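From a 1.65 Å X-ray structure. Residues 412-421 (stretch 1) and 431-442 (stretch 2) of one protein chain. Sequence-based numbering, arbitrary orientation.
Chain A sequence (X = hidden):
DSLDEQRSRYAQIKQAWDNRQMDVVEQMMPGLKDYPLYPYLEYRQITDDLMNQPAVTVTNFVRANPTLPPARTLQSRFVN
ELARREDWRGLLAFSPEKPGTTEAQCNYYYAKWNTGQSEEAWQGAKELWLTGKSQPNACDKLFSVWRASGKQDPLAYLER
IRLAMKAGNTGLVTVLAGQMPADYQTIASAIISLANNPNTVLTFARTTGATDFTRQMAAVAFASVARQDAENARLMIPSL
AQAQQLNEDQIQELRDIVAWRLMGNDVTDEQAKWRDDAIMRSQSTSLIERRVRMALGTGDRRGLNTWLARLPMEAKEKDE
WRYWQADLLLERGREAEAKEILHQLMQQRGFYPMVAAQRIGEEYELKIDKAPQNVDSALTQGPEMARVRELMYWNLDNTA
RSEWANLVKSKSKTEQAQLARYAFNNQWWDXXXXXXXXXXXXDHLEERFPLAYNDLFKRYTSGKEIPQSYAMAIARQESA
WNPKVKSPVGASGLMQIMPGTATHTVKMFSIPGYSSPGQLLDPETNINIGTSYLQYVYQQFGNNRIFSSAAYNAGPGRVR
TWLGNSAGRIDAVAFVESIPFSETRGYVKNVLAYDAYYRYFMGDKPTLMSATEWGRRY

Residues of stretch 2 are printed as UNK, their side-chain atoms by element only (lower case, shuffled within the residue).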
# COMPACT_ATOMS: atom_id res chain seq x y z
N SER A 412 23.57 -7.95 4.79
CA SER A 412 23.97 -6.92 5.74
C SER A 412 23.65 -5.55 5.16
O SER A 412 23.45 -5.41 3.96
CB SER A 412 25.47 -7.01 6.04
OG SER A 412 26.24 -6.59 4.92
N LYS A 413 23.63 -4.53 6.02
CA LYS A 413 23.35 -3.18 5.55
C LYS A 413 24.41 -2.74 4.55
O LYS A 413 24.11 -2.04 3.58
CB LYS A 413 23.28 -2.19 6.73
CG LYS A 413 21.88 -1.79 7.13
CD LYS A 413 21.89 -0.49 7.93
CE LYS A 413 20.51 0.16 7.95
NZ LYS A 413 20.53 1.56 8.47
N THR A 414 25.65 -3.16 4.78
CA THR A 414 26.76 -2.82 3.89
C THR A 414 26.54 -3.45 2.53
O THR A 414 26.72 -2.80 1.50
CB THR A 414 28.12 -3.29 4.48
OG1 THR A 414 28.37 -2.57 5.69
CG2 THR A 414 29.25 -3.01 3.49
N GLU A 415 26.17 -4.73 2.52
CA GLU A 415 25.90 -5.44 1.28
C GLU A 415 24.71 -4.82 0.55
O GLU A 415 24.75 -4.64 -0.66
CB GLU A 415 25.64 -6.93 1.54
CG GLU A 415 26.89 -7.70 1.97
CD GLU A 415 26.60 -9.14 2.42
OE1 GLU A 415 25.53 -9.40 3.00
OE2 GLU A 415 27.48 -10.00 2.19
N GLN A 416 23.66 -4.47 1.30
CA GLN A 416 22.47 -3.86 0.68
C GLN A 416 22.80 -2.49 0.06
O GLN A 416 22.27 -2.14 -1.01
CB GLN A 416 21.32 -3.78 1.68
CG GLN A 416 20.79 -5.17 2.05
CD GLN A 416 19.89 -5.17 3.28
OE1 GLN A 416 20.17 -4.47 4.25
NE2 GLN A 416 18.83 -5.98 3.25
N ALA A 417 23.72 -1.75 0.69
CA ALA A 417 24.15 -0.44 0.17
C ALA A 417 25.01 -0.63 -1.08
O ALA A 417 24.93 0.15 -2.03
CB ALA A 417 24.91 0.34 1.26
N GLN A 418 25.85 -1.67 -1.08
CA GLN A 418 26.68 -1.96 -2.26
C GLN A 418 25.76 -2.33 -3.42
O GLN A 418 25.98 -1.88 -4.53
CB GLN A 418 27.62 -3.12 -2.00
CG GLN A 418 28.77 -2.82 -1.06
CD GLN A 418 29.64 -4.04 -0.86
OE1 GLN A 418 29.15 -5.10 -0.46
NE2 GLN A 418 30.92 -3.91 -1.15
N LEU A 419 24.76 -3.17 -3.15
CA LEU A 419 23.81 -3.58 -4.19
C LEU A 419 23.02 -2.36 -4.71
O LEU A 419 22.81 -2.21 -5.91
CB LEU A 419 22.88 -4.68 -3.65
CG LEU A 419 23.51 -6.08 -3.50
CD1 LEU A 419 22.57 -7.03 -2.77
CD2 LEU A 419 23.87 -6.63 -4.89
N ALA A 420 22.61 -1.48 -3.80
CA ALA A 420 21.89 -0.27 -4.20
C ALA A 420 22.77 0.56 -5.14
O ALA A 420 22.33 0.98 -6.22
CB ALA A 420 21.51 0.56 -2.96
N ARG A 421 24.04 0.73 -4.78
CA ARG A 421 24.97 1.53 -5.60
C ARG A 421 25.30 0.85 -6.92
O ARG A 421 25.47 1.52 -7.93
CB ARG A 421 26.25 1.83 -4.81
CG ARG A 421 27.19 2.79 -5.54
CD ARG A 421 26.56 4.16 -5.69
NE ARG A 421 27.30 5.01 -6.64
CZ ARG A 421 27.18 6.33 -6.70
NH1 ARG A 421 26.37 6.98 -5.88
NH2 ARG A 421 27.89 7.01 -7.60
N UNK A 431 15.67 -0.68 -9.18
CA UNK A 431 16.39 -1.59 -8.30
C UNK A 431 17.17 -0.84 -7.24
O UNK A 431 17.29 -1.30 -6.11
c UNK A 431 16.56 -3.33 -10.19
c UNK A 431 17.31 -2.52 -9.12
c UNK A 431 17.53 -4.35 -10.83
c UNK A 431 15.37 -4.06 -9.54
N UNK A 432 17.71 0.32 -7.60
CA UNK A 432 18.44 1.15 -6.65
C UNK A 432 17.50 1.54 -5.51
O UNK A 432 17.82 1.34 -4.34
c UNK A 432 18.99 2.40 -7.35
o UNK A 432 19.62 3.29 -6.44
N UNK A 433 16.31 2.03 -5.85
CA UNK A 433 15.35 2.43 -4.81
C UNK A 433 14.92 1.21 -3.98
O UNK A 433 14.87 1.25 -2.74
c UNK A 433 13.04 3.37 -4.32
c UNK A 433 14.08 3.13 -5.42
c UNK A 433 14.46 4.48 -6.06
N UNK A 434 14.69 0.09 -4.65
CA UNK A 434 14.26 -1.13 -3.97
C UNK A 434 15.27 -1.60 -2.93
O UNK A 434 14.89 -2.05 -1.84
c UNK A 434 13.36 -3.49 -4.47
n UNK A 434 13.03 -5.81 -5.08
c UNK A 434 13.21 -4.58 -5.53
o UNK A 434 13.25 -4.31 -6.72
c UNK A 434 13.99 -2.22 -5.02
N UNK A 435 16.56 -1.49 -3.25
CA UNK A 435 17.61 -1.89 -2.32
C UNK A 435 17.68 -0.94 -1.13
O UNK A 435 17.92 -1.38 -0.00
c UNK A 435 18.95 -1.95 -3.03
N UNK A 436 17.46 0.36 -1.35
CA UNK A 436 17.49 1.28 -0.21
C UNK A 436 16.35 0.97 0.75
O UNK A 436 16.50 1.10 1.96
c UNK A 436 18.59 3.13 -1.57
c UNK A 436 17.45 2.79 -0.62
o UNK A 436 16.19 3.10 -1.23
N UNK A 437 15.22 0.52 0.21
CA UNK A 437 14.07 0.19 1.05
C UNK A 437 14.35 -1.09 1.84
O UNK A 437 14.13 -1.13 3.05
c UNK A 437 12.78 0.06 0.22
c UNK A 437 11.64 -0.51 1.06
c UNK A 437 11.31 1.40 -1.39
c UNK A 437 12.41 1.43 -0.33
N UNK A 438 14.90 -2.10 1.17
CA UNK A 438 15.23 -3.36 1.84
C UNK A 438 16.23 -3.16 2.99
O UNK A 438 16.09 -3.78 4.04
c UNK A 438 15.81 -4.37 0.83
N UNK A 439 17.21 -2.29 2.79
CA UNK A 439 18.20 -2.07 3.82
C UNK A 439 17.89 -0.93 4.77
O UNK A 439 18.70 -0.63 5.66
N UNK A 440 16.74 -0.28 4.56
CA UNK A 440 16.32 0.87 5.37
C UNK A 440 17.42 1.92 5.39
O UNK A 440 17.71 2.52 6.43
n UNK A 440 12.02 -1.22 7.85
c UNK A 440 14.76 -0.51 6.86
c UNK A 440 14.47 -0.92 8.29
c UNK A 440 15.94 0.44 6.80
c UNK A 440 13.27 -1.87 8.36
N UNK A 441 18.03 2.14 4.22
CA UNK A 441 19.13 3.09 4.03
C UNK A 441 18.51 4.46 3.75
O UNK A 441 18.75 5.07 2.71
c UNK A 441 21.10 0.81 1.50
c UNK A 441 19.97 2.64 2.82
c UNK A 441 20.46 1.18 2.85
c UNK A 441 21.45 1.00 3.98
N UNK A 442 17.77 4.96 4.73
CA UNK A 442 17.04 6.21 4.57
C UNK A 442 17.86 7.46 4.32
O UNK A 442 17.35 8.43 3.75
c UNK A 442 12.93 2.49 5.33
c UNK A 442 15.20 5.23 6.08
c UNK A 442 13.45 3.48 3.18
c UNK A 442 13.76 3.45 5.92
c UNK A 442 12.79 2.52 3.96
c UNK A 442 16.09 6.42 5.76
c UNK A 442 14.94 4.72 7.33
c UNK A 442 14.44 4.42 5.16
n UNK A 442 14.08 3.65 7.24
c UNK A 442 14.28 4.43 3.77
O HOH W 1 17.65 2.66 9.12

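Position 431 has four side-chain carbons, forked at the second. Its end leads away from stretch 1, and it makes no contact there. This is L431.

Position 432 carries one carbon and then one oxygen, so it is S432. Its OG lies 3.6 Å from A420 O, with no hydrogen bond between them; OG is satisfied elsewhere in the structure. The CA atoms of A420 and S432 are 4.5 Å apart, so the helices run close here.

Position 433 has one carbon carrying two more. It points away from stretch 1. This is V433.

Position 434 has three carbons in a row, the third bearing one oxygen and one nitrogen. An acid would carry two oxygens, so this amide is Q434. It is out of reach of stretch 1.

Position 435 has a single carbon and is A435. It points toward stretch 1. Its CB sits 3.6 Å from both A420 CA and A420 CB, and 3.9 Å from Q416 O. A side chain this small lets the two backbones come close.

Position 436 has one carbon carrying one oxygen and one carbon, which makes it T436. Its OG1 donates to V433 O at 2.7 Å, within its own helix. Its CG2 is 4.1 Å from A420 CB.

Position 437 has four carbons, forked at the first, with one arm two carbons long. That is I437. It is exposed and out of reach of stretch 1.

Position 438 has one carbon, so it is A438. Q416 NE2 is 3.6 Å from A438 O and 4.2 Å from A438 CB. No hydrogen bond is made.

Position 439 has no side-chain atoms and is G439. Its CA lies 3.1 Å from Q416 OE1, and its O lies 3.0 Å from K413 CE. A CB built here would point toward stretch 1 and clash with Q416 OE1 at 2.9 Å.

Position 440 has four carbons in a row ending in nitrogen: K440. Its phi is positive, and two backbone bonds return to the last helical turn, a Schellman motif. Its side-chain end leads away from stretch 1. A water accepts from K413 NZ at 3.2 Å and donates to K440 O at 2.7 Å.

Position 441 has four carbons, forked at the second. It points toward stretch 1. This is L441. Its CD1 is 3.6 Å from A417 CA and 3.8 Å from A417 CB, while its CD2 is 4.1 Å from K413 O.

Position 442 has one carbon, then fused five- and six-membered rings holding eight carbons and one nitrogen. This is W442, and it points away.

The two helices are nearly antiparallel, at 167°, and their axes approach to 8.1 Å. A420 and A435 pack through small side chains. G439 leaves room for Q416, and L441 packs on A417. No direct hydrogen bond crosses the contact; it relies on close packing, with one water bridge at its edge.

Stretch 2 431-442: LSVQATIAGKLW
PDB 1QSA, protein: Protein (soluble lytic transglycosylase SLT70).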